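Side-chain contacts in probable mRNA-capping enzyme (Acanthamoeba polyphaga mimivirus, PDB 3BGY), which removes the gamma-phosphate from the 5'-triphosphate end of mRNA, as the tunnel-type triphosphatase domain of a multifunctional enzyme that also adds and methylates the cap: residues L36-S41 with N222-E227; E55-I60 with F180-N185; R177-F180 with S186-D189. All coordinates share one frame; numbering follows the deposited sequence.

Contact 1 of 3, residues L36-S41 with N222-E227; sequences LEFEVS and NTLESE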
ATOM      1  N   LEU A  36      -6.782   9.737  -6.330  1.00 16.82           N
ATOM      2  CA  LEU A  36      -7.405   8.433  -6.128  1.00 17.13           C
ATOM      3  C   LEU A  36      -6.461   7.362  -6.678  1.00 19.08           C
ATOM      4  O   LEU A  36      -5.731   7.595  -7.652  1.00 17.61           O
ATOM      5  CB  LEU A  36      -8.772   8.365  -6.816  1.00 18.21           C
ATOM      6  CG  LEU A  36      -9.896   9.242  -6.257  1.00 29.41           C
ATOM      7  CD1 LEU A  36     -11.101   9.206  -7.194  1.00 31.06           C
ATOM      8  CD2 LEU A  36     -10.313   8.766  -4.879  1.00 24.60           C
ATOM      9  N   GLU A  37      -6.389   6.236  -5.972  1.00 15.24           N
ATOM     10  CA  GLU A  37      -5.550   5.095  -6.367  1.00 13.02           C
ATOM     11  C   GLU A  37      -6.501   3.951  -6.578  1.00 19.52           C
ATOM     12  O   GLU A  37      -7.556   3.939  -5.970  1.00 19.92           O
ATOM     13  CB  GLU A  37      -4.549   4.751  -5.279  1.00 17.92           C
ATOM     14  CG  GLU A  37      -3.491   5.858  -5.027  1.00 22.85           C
ATOM     15  CD  GLU A  37      -2.744   6.354  -6.281  1.00 37.92           C
ATOM     16  OE1 GLU A  37      -2.520   5.578  -7.241  1.00 39.77           O
ATOM     17  OE2 GLU A  37      -2.374   7.549  -6.300  1.00 39.45           O
ATOM     18  N   PHE A  38      -6.154   3.024  -7.462  1.00 16.46           N
ATOM     19  CA  PHE A  38      -7.025   1.889  -7.761  1.00 12.02           C
ATOM     20  C   PHE A  38      -6.151   0.654  -7.556  1.00 12.85           C
ATOM     21  O   PHE A  38      -5.136   0.464  -8.235  1.00 12.44           O
ATOM     22  CB  PHE A  38      -7.532   2.010  -9.199  1.00 13.56           C
ATOM     23  CG  PHE A  38      -8.539   0.960  -9.588  1.00 15.31           C
ATOM     24  CD1 PHE A  38      -8.121  -0.330  -9.948  1.00 13.29           C
ATOM     25  CD2 PHE A  38      -9.895   1.270  -9.642  1.00 17.41           C
ATOM     26  CE1 PHE A  38      -9.026  -1.311 -10.372  1.00 11.28           C
ATOM     27  CE2 PHE A  38     -10.839   0.285 -10.074  1.00 17.65           C
ATOM     28  CZ  PHE A  38     -10.391  -1.000 -10.436  1.00 16.41           C
ATOM     29  N   GLU A  39      -6.664  -0.270  -6.745  1.00 14.50           N
ATOM     30  CA  GLU A  39      -5.905  -1.444  -6.359  1.00 16.07           C
ATOM     31  C   GLU A  39      -6.758  -2.701  -6.302  1.00 11.28           C
ATOM     32  O   GLU A  39      -7.906  -2.629  -5.852  1.00 19.44           O
ATOM     33  CB  GLU A  39      -5.361  -1.127  -4.940  1.00 22.48           C
ATOM     34  CG  GLU A  39      -4.808  -2.239  -4.079  1.00 34.87           C
ATOM     35  CD  GLU A  39      -4.374  -1.748  -2.696  1.00 36.06           C
ATOM     36  OE1 GLU A  39      -3.442  -0.921  -2.616  1.00 42.70           O
ATOM     37  OE2 GLU A  39      -4.955  -2.205  -1.691  1.00 42.63           O
ATOM     38  N   VAL A  40      -6.213  -3.810  -6.794  1.00 12.33           N
ATOM     39  CA  VAL A  40      -6.911  -5.099  -6.652  1.00 11.80           C
ATOM     40  C   VAL A  40      -6.044  -5.868  -5.656  1.00 12.19           C
ATOM     41  O   VAL A  40      -4.888  -6.145  -5.931  1.00 12.83           O
ATOM     42  CB  VAL A  40      -7.050  -5.872  -7.955  1.00 10.72           C
ATOM     43  CG1 VAL A  40      -7.874  -7.157  -7.703  1.00 12.07           C
ATOM     44  CG2 VAL A  40      -7.774  -5.025  -8.991  1.00 14.64           C
ATOM     45  N   SER A  41      -6.624  -6.210  -4.507  1.00 12.89           N
ATOM     46  CA  SER A  41      -5.902  -6.912  -3.445  1.00 12.83           C
ATOM     47  C   SER A  41      -6.248  -8.401  -3.479  1.00 15.84           C
ATOM     48  O   SER A  41      -7.426  -8.766  -3.453  1.00 15.68           O
ATOM     49  CB  SER A  41      -6.260  -6.292  -2.075  1.00 18.79           C
ATOM     50  OG  SER A  41      -5.717  -7.049  -0.998  1.00 24.25           O
ATOM     51  N   ASN A 222     -11.750  -4.875 -19.397  1.00 14.28           N
ATOM     52  CA  ASN A 222     -11.468  -6.154 -20.025  1.00 13.69           C
ATOM     53  C   ASN A 222      -9.970  -6.457 -19.966  1.00 14.35           C
ATOM     54  O   ASN A 222      -9.574  -7.602 -19.806  1.00 17.49           O
ATOM     55  CB  ASN A 222     -12.040  -6.193 -21.442  1.00 14.06           C
ATOM     56  CG  ASN A 222     -13.551  -6.164 -21.421  1.00 15.96           C
ATOM     57  OD1 ASN A 222     -14.180  -7.163 -21.052  1.00 17.15           O
ATOM     58  ND2 ASN A 222     -14.132  -5.004 -21.678  1.00 16.78           N
ATOM     59  N   THR A 223      -9.157  -5.402 -20.078  1.00 13.29           N
ATOM     60  CA  THR A 223      -7.693  -5.542 -19.918  1.00 14.90           C
ATOM     61  C   THR A 223      -7.379  -5.911 -18.441  1.00 13.55           C
ATOM     62  O   THR A 223      -6.533  -6.797 -18.169  1.00 14.97           O
ATOM     63  CB  THR A 223      -7.011  -4.224 -20.309  1.00 14.04           C
ATOM     64  OG1 THR A 223      -7.429  -3.891 -21.625  1.00 16.96           O
ATOM     65  CG2 THR A 223      -5.495  -4.325 -20.292  1.00 17.69           C
ATOM     66  N   LEU A 224      -8.088  -5.279 -17.499  1.00 14.32           N
ATOM     67  CA  LEU A 224      -7.901  -5.566 -16.069  1.00 10.85           C
ATOM     68  C   LEU A 224      -8.254  -7.015 -15.770  1.00 14.83           C
ATOM     69  O   LEU A 224      -7.483  -7.708 -15.102  1.00 14.64           O
ATOM     70  CB  LEU A 224      -8.763  -4.645 -15.211  1.00 12.90           C
ATOM     71  CG  LEU A 224      -8.796  -4.882 -13.690  1.00 15.28           C
ATOM     72  CD1 LEU A 224      -7.436  -4.552 -13.085  1.00 14.14           C
ATOM     73  CD2 LEU A 224      -9.873  -4.058 -13.051  1.00 15.69           C
ATOM     74  N   GLU A 225      -9.360  -7.494 -16.356  1.00 15.52           N
ATOM     75  CA  GLU A 225      -9.809  -8.873 -16.111  1.00 13.69           C
ATOM     76  C   GLU A 225      -8.775  -9.851 -16.646  1.00 15.98           C
ATOM     77  O   GLU A 225      -8.440 -10.818 -15.962  1.00 17.71           O
ATOM     78  CB  GLU A 225     -11.187  -9.116 -16.753  1.00 16.28           C
ATOM     79  CG  GLU A 225     -11.923 -10.324 -16.224  1.00 26.77           C
ATOM     80  CD  GLU A 225     -13.406 -10.330 -16.608  1.00 30.78           C
ATOM     81  OE1 GLU A 225     -13.784  -9.740 -17.639  1.00 36.61           O
ATOM     82  OE2 GLU A 225     -14.203 -10.908 -15.846  1.00 37.07           O
ATOM     83  N   SER A 226      -8.201  -9.563 -17.823  1.00 14.62           N
ATOM     84  CA  SER A 226      -7.156 -10.419 -18.411  1.00 17.45           C
ATOM     85  C   SER A 226      -5.912 -10.431 -17.524  1.00 16.42           C
ATOM     86  O   SER A 226      -5.310 -11.475 -17.308  1.00 19.36           O
ATOM     87  CB  SER A 226      -6.753  -9.929 -19.794  1.00 23.00           C
ATOM     88  OG  SER A 226      -7.809 -10.117 -20.709  1.00 30.85           O
ATOM     89  N   GLU A 227      -5.567  -9.269 -16.969  1.00 14.11           N
ATOM     90  CA  GLU A 227      -4.392  -9.186 -16.088  1.00 17.77           C
ATOM     91  C   GLU A 227      -4.637  -9.929 -14.773  1.00 15.83           C
ATOM     92  O   GLU A 227      -3.754 -10.637 -14.284  1.00 16.35           O
ATOM     93  CB  GLU A 227      -3.991  -7.728 -15.828  1.00 20.26           C
ATOM     94  CG  GLU A 227      -3.297  -7.116 -17.027  1.00 26.17           C
ATOM     95  CD  GLU A 227      -2.774  -5.706 -16.808  1.00 36.85           C
ATOM     96  OE1 GLU A 227      -2.760  -5.227 -15.653  1.00 28.72           O
ATOM     97  OE2 GLU A 227      -2.384  -5.072 -17.818  1.00 35.38           O
TER
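Beside Leu-224, the residue of helix 221-235 that reaches Phe-38 and Val-40, Glu-225 turns its carboxylate to the N-terminal segment: its OE2 accepts from the backbone N-H groups of both Ile-14 and Phe-15. No such bond crosses between 36-41 and 222-227, which meet through apolar carbons. The two methyls of Leu-224 divide the work. CD2 approaches the far end of the Phe-38 ring obliquely, 3.9 Å from CE1, while CD1 lies 4.1 Å from CG2 of Val-40. Leu-224 holds CG trans to its own backbone nitrogen (chi1 175°), which carries the fork off the helix toward the strand; Phe-38 is extended in the same sense (chi1 -175°) and comes to meet it from the opposite direction. Strand 36-42 belongs to the closed antiparallel barrel of a tunnel triphosphatase, and side chains alternate along it: Phe-38 and Val-40 point outward to the covering helices, whereas Glu-37 and Glu-39 face inward, an ExE pattern consistent with the glutamate-lined tunnel of this family. The Phe-38 ring is shared with helix 17-32, where Ile-23, Met-26, Leu-27 and Tyr-30 touch it. Leu-224 also rests on Leu-213 of the neighbouring strand 208-215 and on Ile-219.

Contact 2 of 3, residues E55-I60 with F180-N185; sequences EHYINI and FTINKN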
ATOM      1  N   GLU A  55       9.267 -15.214  -7.355  0.50 17.27           N
ATOM      2  CA  GLU A  55      10.199 -15.916  -8.246  0.50 20.09           C
ATOM      3  C   GLU A  55       9.745 -15.766  -9.691  0.50 16.23           C
ATOM      4  O   GLU A  55      10.550 -15.420 -10.556  0.50 17.46           O
ATOM      5  CB  GLU A  55      10.291 -17.416  -7.888  0.50 20.69           C
ATOM      6  CG  GLU A  55      11.382 -18.215  -8.638  0.50 32.73           C
ATOM      7  CD  GLU A  55      12.814 -17.816  -8.266  0.50 32.93           C
ATOM      8  OE1 GLU A  55      13.093 -17.592  -7.069  0.50 37.16           O
ATOM      9  OE2 GLU A  55      13.665 -17.743  -9.181  0.50 42.98           O
ATOM     10  N   HIS A  56       8.436 -15.894  -9.911  1.00 14.97           N
ATOM     11  CA  HIS A  56       7.858 -15.799 -11.256  1.00 15.66           C
ATOM     12  C   HIS A  56       8.124 -14.426 -11.868  1.00 17.43           C
ATOM     13  O   HIS A  56       8.639 -14.332 -12.983  1.00 17.17           O
ATOM     14  CB  HIS A  56       6.340 -16.029 -11.233  1.00 15.64           C
ATOM     15  CG  HIS A  56       5.675 -15.766 -12.552  1.00 18.82           C
ATOM     16  ND1 HIS A  56       5.753 -16.646 -13.609  1.00 28.65           N
ATOM     17  CD2 HIS A  56       4.991 -14.688 -13.011  1.00 21.67           C
ATOM     18  CE1 HIS A  56       5.145 -16.123 -14.662  1.00 26.42           C
ATOM     19  NE2 HIS A  56       4.675 -14.938 -14.325  1.00 25.51           N
ATOM     20  N   TYR A  57       7.796 -13.374 -11.119  1.00 15.89           N
ATOM     21  CA  TYR A  57       7.976 -12.026 -11.657  1.00 14.15           C
ATOM     22  C   TYR A  57       9.419 -11.579 -11.789  1.00 17.00           C
ATOM     23  O   TYR A  57       9.757 -10.886 -12.744  1.00 16.94           O
ATOM     24  CB  TYR A  57       7.115 -11.036 -10.897  1.00 14.37           C
ATOM     25  CG  TYR A  57       5.669 -11.115 -11.301  1.00 14.06           C
ATOM     26  CD1 TYR A  57       5.243 -10.647 -12.560  1.00 17.67           C
ATOM     27  CD2 TYR A  57       4.732 -11.690 -10.455  1.00 16.15           C
ATOM     28  CE1 TYR A  57       3.882 -10.766 -12.964  1.00 18.46           C
ATOM     29  CE2 TYR A  57       3.387 -11.811 -10.836  1.00 18.34           C
ATOM     30  CZ  TYR A  57       2.974 -11.350 -12.087  1.00 23.23           C
ATOM     31  OH  TYR A  57       1.663 -11.501 -12.424  1.00 20.44           O
ATOM     32  N   ILE A  58      10.303 -12.084 -10.932  1.00 16.31           N
ATOM     33  CA  ILE A  58      11.726 -11.734 -11.064  1.00 17.57           C
ATOM     34  C   ILE A  58      12.287 -12.304 -12.387  1.00 26.77           C
ATOM     35  O   ILE A  58      12.948 -11.578 -13.142  1.00 26.44           O
ATOM     36  CB  ILE A  58      12.559 -12.219  -9.847  1.00 22.95           C
ATOM     37  CG1 ILE A  58      12.278 -11.289  -8.668  1.00 21.73           C
ATOM     38  CG2 ILE A  58      14.086 -12.171 -10.144  1.00 27.68           C
ATOM     39  CD1 ILE A  58      12.762 -11.783  -7.339  1.00 25.92           C
ATOM     40  N   ASN A  59      11.983 -13.564 -12.708  0.50 27.64           N
ATOM     41  CA  ASN A  59      12.510 -14.129 -13.956  0.50 30.82           C
ATOM     42  C   ASN A  59      11.934 -13.590 -15.265  0.50 30.37           C
ATOM     43  O   ASN A  59      12.637 -13.576 -16.278  0.50 31.17           O
ATOM     44  CB  ASN A  59      12.609 -15.669 -13.951  0.50 40.36           C
ATOM     45  CG  ASN A  59      11.321 -16.362 -13.568  0.50 37.48           C
ATOM     46  OD1 ASN A  59      11.302 -17.138 -12.618  0.50 47.83           O
ATOM     47  ND2 ASN A  59      10.259 -16.138 -14.329  0.50 39.73           N
ATOM     48  N   ILE A  60      10.685 -13.117 -15.245  1.00 25.08           N
ATOM     49  CA  ILE A  60      10.107 -12.558 -16.473  1.00 24.14           C
ATOM     50  C   ILE A  60      10.212 -11.030 -16.622  1.00 24.02           C
ATOM     51  O   ILE A  60      10.034 -10.510 -17.718  1.00 25.51           O
ATOM     52  CB  ILE A  60       8.619 -12.983 -16.705  1.00 29.44           C
ATOM     53  CG1 ILE A  60       7.696 -12.404 -15.619  1.00 24.33           C
ATOM     54  CG2 ILE A  60       8.505 -14.515 -16.790  1.00 31.67           C
ATOM     55  CD1 ILE A  60       6.229 -12.424 -15.969  1.00 26.54           C
ATOM     56  N   PHE A 180       6.811  -4.848  -9.503  1.00 11.10           N
ATOM     57  CA  PHE A 180       7.107  -5.194 -10.881  1.00 10.88           C
ATOM     58  C   PHE A 180       6.244  -4.372 -11.812  1.00 15.06           C
ATOM     59  O   PHE A 180       5.031  -4.514 -11.820  1.00 13.45           O
ATOM     60  CB  PHE A 180       6.850  -6.690 -11.094  1.00 13.14           C
ATOM     61  CG  PHE A 180       7.616  -7.556 -10.143  1.00 12.57           C
ATOM     62  CD1 PHE A 180       8.937  -7.925 -10.426  1.00 12.61           C
ATOM     63  CD2 PHE A 180       7.028  -7.995  -8.936  1.00 11.48           C
ATOM     64  CE1 PHE A 180       9.683  -8.716  -9.537  1.00 11.80           C
ATOM     65  CE2 PHE A 180       7.767  -8.800  -8.031  1.00 11.84           C
ATOM     66  CZ  PHE A 180       9.109  -9.167  -8.333  1.00 14.01           C
ATOM     67  N   THR A 181       6.863  -3.490 -12.596  1.00 12.32           N
ATOM     68  CA  THR A 181       6.104  -2.657 -13.521  1.00 12.31           C
ATOM     69  C   THR A 181       5.892  -3.495 -14.782  1.00 16.56           C
ATOM     70  O   THR A 181       6.781  -3.628 -15.605  1.00 19.73           O
ATOM     71  CB  THR A 181       6.845  -1.306 -13.786  1.00 13.99           C
ATOM     72  OG1 THR A 181       6.929  -0.577 -12.555  1.00 17.06           O
ATOM     73  CG2 THR A 181       6.040  -0.449 -14.782  1.00 18.85           C
ATOM     74  N   ILE A 182       4.725  -4.121 -14.873  1.00 14.21           N
ATOM     75  CA  ILE A 182       4.452  -5.019 -15.990  1.00 17.04           C
ATOM     76  C   ILE A 182       4.217  -4.370 -17.355  1.00 19.83           C
ATOM     77  O   ILE A 182       4.477  -4.985 -18.390  1.00 23.24           O
ATOM     78  CB  ILE A 182       3.382  -6.074 -15.610  1.00 29.17           C
ATOM     79  CG1 ILE A 182       2.114  -5.401 -15.102  1.00 31.89           C
ATOM     80  CG2 ILE A 182       3.945  -7.037 -14.515  1.00 28.34           C
ATOM     81  CD1 ILE A 182       0.926  -6.375 -14.945  1.00 36.46           C
ATOM     82  N   ASN A 183       3.725  -3.139 -17.337  1.00 18.16           N
ATOM     83  CA  ASN A 183       3.495  -2.319 -18.529  1.00 22.80           C
ATOM     84  C   ASN A 183       3.346  -0.893 -18.039  1.00 18.88           C
ATOM     85  O   ASN A 183       3.399  -0.641 -16.830  1.00 21.76           O
ATOM     86  CB  ASN A 183       2.281  -2.789 -19.382  1.00 24.31           C
ATOM     87  CG  ASN A 183       0.985  -2.915 -18.580  1.00 20.61           C
ATOM     88  OD1 ASN A 183       0.568  -1.981 -17.889  1.00 23.51           O
ATOM     89  ND2 ASN A 183       0.321  -4.058 -18.707  1.00 31.28           N
ATOM     90  N   LYS A 184       3.102   0.039 -18.959  1.00 20.40           N
ATOM     91  CA  LYS A 184       2.966   1.454 -18.612  1.00 23.75           C
ATOM     92  C   LYS A 184       1.826   1.815 -17.673  1.00 19.98           C
ATOM     93  O   LYS A 184       1.911   2.798 -16.955  1.00 23.53           O
ATOM     94  CB  LYS A 184       2.854   2.306 -19.888  1.00 31.69           C
ATOM     95  CG  LYS A 184       1.866   1.766 -20.910  1.00 42.82           C
ATOM     96  CD  LYS A 184       1.832   2.597 -22.190  1.00 58.49           C
ATOM     97  CE  LYS A 184       0.930   1.928 -23.231  1.00 64.08           C
ATOM     98  NZ  LYS A 184       0.903   2.645 -24.540  1.00 70.57           N
ATOM     99  N   ASN A 185       0.837   0.925 -17.578  1.00 17.56           N
ATOM    100  CA  ASN A 185      -0.362   1.199 -16.789  1.00 17.85           C
ATOM    101  C   ASN A 185      -0.621   0.418 -15.519  1.00 13.28           C
ATOM    102  O   ASN A 185      -1.524   0.766 -14.758  1.00 14.21           O
ATOM    103  CB  ASN A 185      -1.571   1.056 -17.706  1.00 19.58           C
ATOM    104  CG  ASN A 185      -1.425   1.862 -18.984  1.00 18.53           C
ATOM    105  OD1 ASN A 185      -1.078   3.033 -18.937  1.00 21.40           O
ATOM    106  ND2 ASN A 185      -1.666   1.228 -20.126  1.00 27.42           N
TER
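Tyr-57 sets its CB almost exactly over the middle of the Phe-180 ring, 3.4 Å from the centroid and only 3° off the ring normal, a CH-pi contact that brings CB within 3.6 to 3.7 Å of all six ring carbons of Phe-180. The phenol continues past rather than down onto that face: the two rings meet obliquely, centroids 5.5 Å apart. Phe-180 keeps CG beside its backbone N (chi1 -56°), which sends the ring outward from the strand and under the helix. The far end of the ring is met by Ile-58, whose CG1 lies 3.8 Å from CE1 of Phe-180. Ile-182, two residues on and on the same side of the chain, adds a lighter touch, its CG2 lying 4.0 Å from CE1 of Tyr-57. His-56 comes over one face of the tyrosine ring, with its CD2 3.8 Å above the plane. Beyond Ile-182 the chain turns at Asn-183, whose OD1 accepts from Asn-185 N in an Asx turn. The axes of helix 55-60 and strand 180-183 approach to 9.7 Å at 62°. Helix 47-60 lies on the outside of the barrel wall, where Tyr-57 bridges Ile-188 of strand 186-196 and Val-231 and Ile-234 of helix 221-235.

Contact 3 of 3, residues R177-F180 with S186-D189; sequences RYSF and SRID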
ATOM      1  N   ARG A 177       9.218  -5.029   0.095  0.50  9.91           N
ATOM      2  CA  ARG A 177       8.361  -5.005  -1.073  0.50 13.00           C
ATOM      3  C   ARG A 177       9.140  -5.237  -2.347  0.50 14.26           C
ATOM      4  O   ARG A 177      10.327  -4.923  -2.437  0.50  9.69           O
ATOM      5  CB  ARG A 177       7.651  -3.643  -1.121  0.50 10.59           C
ATOM      6  CG  ARG A 177       6.606  -3.429  -2.240  0.50 14.03           C
ATOM      7  CD  ARG A 177       6.009  -2.029  -2.172  0.50 13.29           C
ATOM      8  NE  ARG A 177       7.018  -0.977  -2.326  0.50 11.28           N
ATOM      9  CZ  ARG A 177       6.784   0.333  -2.203  0.50 19.23           C
ATOM     10  NH1 ARG A 177       5.571   0.785  -1.916  0.50 21.67           N
ATOM     11  NH2 ARG A 177       7.767   1.201  -2.385  0.50 20.13           N
ATOM     12  N   TYR A 178       8.495  -5.942  -3.265  1.00 12.47           N
ATOM     13  CA  TYR A 178       9.036  -6.157  -4.598  1.00 12.78           C
ATOM     14  C   TYR A 178       7.937  -5.596  -5.499  1.00 15.13           C
ATOM     15  O   TYR A 178       6.767  -5.970  -5.353  1.00 12.74           O
ATOM     16  CB  TYR A 178       9.253  -7.636  -4.904  1.00 16.45           C
ATOM     17  CG  TYR A 178      10.236  -8.316  -4.003  1.00 19.70           C
ATOM     18  CD1 TYR A 178       9.822  -8.822  -2.758  1.00 24.43           C
ATOM     19  CD2 TYR A 178      11.590  -8.427  -4.360  1.00 34.47           C
ATOM     20  CE1 TYR A 178      10.746  -9.430  -1.862  1.00 35.29           C
ATOM     21  CE2 TYR A 178      12.532  -9.027  -3.474  1.00 34.90           C
ATOM     22  CZ  TYR A 178      12.099  -9.524  -2.229  1.00 41.12           C
ATOM     23  OH  TYR A 178      13.004 -10.081  -1.346  1.00 45.17           O
ATOM     24  N   SER A 179       8.301  -4.661  -6.380  1.00 13.72           N
ATOM     25  CA  SER A 179       7.349  -4.037  -7.305  1.00 14.02           C
ATOM     26  C   SER A 179       7.757  -4.327  -8.726  1.00 17.59           C
ATOM     27  O   SER A 179       8.912  -4.127  -9.117  1.00 16.18           O
ATOM     28  CB  SER A 179       7.272  -2.521  -7.084  1.00 15.84           C
ATOM     29  OG  SER A 179       6.796  -2.221  -5.776  1.00 23.13           O
ATOM     30  N   PHE A 180       6.811  -4.848  -9.503  1.00 11.10           N
ATOM     31  CA  PHE A 180       7.107  -5.194 -10.881  1.00 10.88           C
ATOM     32  C   PHE A 180       6.244  -4.372 -11.812  1.00 15.06           C
ATOM     33  O   PHE A 180       5.031  -4.514 -11.820  1.00 13.45           O
ATOM     34  CB  PHE A 180       6.850  -6.690 -11.094  1.00 13.14           C
ATOM     35  CG  PHE A 180       7.616  -7.556 -10.143  1.00 12.57           C
ATOM     36  CD1 PHE A 180       8.937  -7.925 -10.426  1.00 12.61           C
ATOM     37  CD2 PHE A 180       7.028  -7.995  -8.936  1.00 11.48           C
ATOM     38  CE1 PHE A 180       9.683  -8.716  -9.537  1.00 11.80           C
ATOM     39  CE2 PHE A 180       7.767  -8.800  -8.031  1.00 11.84           C
ATOM     40  CZ  PHE A 180       9.109  -9.167  -8.333  1.00 14.01           C
ATOM     41  N   SER A 186       0.196  -0.589 -15.254  1.00 17.26           N
ATOM     42  CA  SER A 186      -0.027  -1.396 -14.067  1.00 16.00           C
ATOM     43  C   SER A 186       1.258  -1.923 -13.463  1.00 15.85           C
ATOM     44  O   SER A 186       2.248  -2.131 -14.163  1.00 16.71           O
ATOM     45  CB  SER A 186      -0.980  -2.553 -14.365  1.00 17.17           C
ATOM     46  OG  SER A 186      -0.460  -3.339 -15.402  1.00 25.15           O
ATOM     47  N   ARG A 187       1.185  -2.205 -12.169  1.00 13.13           N
ATOM     48  CA  ARG A 187       2.331  -2.688 -11.398  1.00  7.55           C
ATOM     49  C   ARG A 187       1.875  -3.745 -10.404  1.00 12.66           C
ATOM     50  O   ARG A 187       0.782  -3.632  -9.850  1.00 16.89           O
ATOM     51  CB  ARG A 187       2.908  -1.474 -10.670  1.00 16.74           C
ATOM     52  CG  ARG A 187       4.247  -1.669 -10.005  1.00 19.50           C
ATOM     53  CD  ARG A 187       4.687  -0.371  -9.309  1.00 19.55           C
ATOM     54  NE  ARG A 187       3.971  -0.246  -8.035  1.00 21.27           N
ATOM     55  CZ  ARG A 187       3.050   0.673  -7.748  1.00 31.58           C
ATOM     56  NH1 ARG A 187       2.727   1.606  -8.637  1.00 32.44           N
ATOM     57  NH2 ARG A 187       2.366   0.575  -6.616  1.00 31.30           N
ATOM     58  N   ILE A 188       2.675  -4.800 -10.255  1.00 11.46           N
ATOM     59  CA  ILE A 188       2.384  -5.862  -9.289  1.00 11.61           C
ATOM     60  C   ILE A 188       3.252  -5.579  -8.057  1.00 14.83           C
ATOM     61  O   ILE A 188       4.452  -5.425  -8.205  1.00 15.10           O
ATOM     62  CB  ILE A 188       2.762  -7.262  -9.858  1.00 13.39           C
ATOM     63  CG1 ILE A 188       1.770  -7.689 -10.963  1.00 20.14           C
ATOM     64  CG2 ILE A 188       2.779  -8.347  -8.720  1.00 17.76           C
ATOM     65  CD1 ILE A 188       0.397  -8.184 -10.462  1.00 26.18           C
ATOM     66  N   ASP A 189       2.636  -5.459  -6.878  1.00 10.23           N
ATOM     67  CA  ASP A 189       3.381  -5.246  -5.623  1.00 12.43           C
ATOM     68  C   ASP A 189       3.189  -6.481  -4.767  1.00 15.43           C
ATOM     69  O   ASP A 189       2.060  -6.911  -4.561  1.00 14.37           O
ATOM     70  CB  ASP A 189       2.838  -4.072  -4.815  1.00 14.82           C
ATOM     71  CG  ASP A 189       3.102  -2.727  -5.459  1.00 23.55           C
ATOM     72  OD1 ASP A 189       3.992  -2.629  -6.338  1.00 19.33           O
ATOM     73  OD2 ASP A 189       2.421  -1.768  -5.044  1.00 26.23           O
TER
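Ser-179 OG donates to Asp-189 OD1 (2.9 Å) across a beta hairpin, in which strands 169-183 and 186-196 are neighbours in the wall of the tunnel barrel. Here the packing is tight. Ser-179 and Asp-189 form a non-hydrogen-bonded antiparallel pair, while the next pair, Phe-180 with Ile-188, is hydrogen-bonded in both directions, Phe-180 N to Ile-188 O and Ile-188 N to Phe-180 O each 2.8 Å. The carboxylate of Asp-189 is fixed from two directions. Arg-187, bent at chi3 (79°), grips it side-on, NE to OD1 and NH2 to OD2, both on syn sides and close to the guanidinium plane; the serine hydroxyl reaches OD1 from well above the carboxylate plane. These bonds would keep the carboxylate nearly coplanar with the guanidinium and limit its rotation. Ser-179 CB meets the edge of that guanidinium, with Arg-187 CD 4.0 Å away. On the opposite face Phe-180 and Ile-188 touch more lightly, CD2 of Phe-180 standing 4.3 Å from CG2 of Ile-188. The Tyr-178 end is looser: this partly exposed side chain ends far from 186-189, beside Phe-50 and Thr-54 of helix 47-60, with a bound acetate, probably from the crystallisation liquor, about 4 Å from it. Arg-177, on the inward face with Arg-187, packs against Asn-69 and Tyr-71 of strand 66-77. The straighter of the two bonds in the salt bridge runs from Arg-187 NH2 to Asp-189 OD2, 2.8 Å long with 163° at the hydrogen.

Contacts 2 and 3 lie with centres about 7 Å apart and share Phe-180, whose backbone pairs within the hairpin while its ring serves helix 47-60. They also meet where Tyr-57 CZ lies 4.0 Å from Ile-188 CG1. Contact 1, with its centre about 15 Å from that of contact 2 and 13 Å from that of contact 3, is tied to both by Glu-227: its OE2 lies 3.0 Å from Asn-183 ND2 and its OE1 3.0 Å from Ser-186 OG, both probable hydrogen bonds to the hairpin turn. Contacts 1 and 2 lie on the outside of the barrel, whereas the Ser-179, Arg-187 and Asp-189 network of contact 3 faces the tunnel, the probable site of triphosphate hydrolysis.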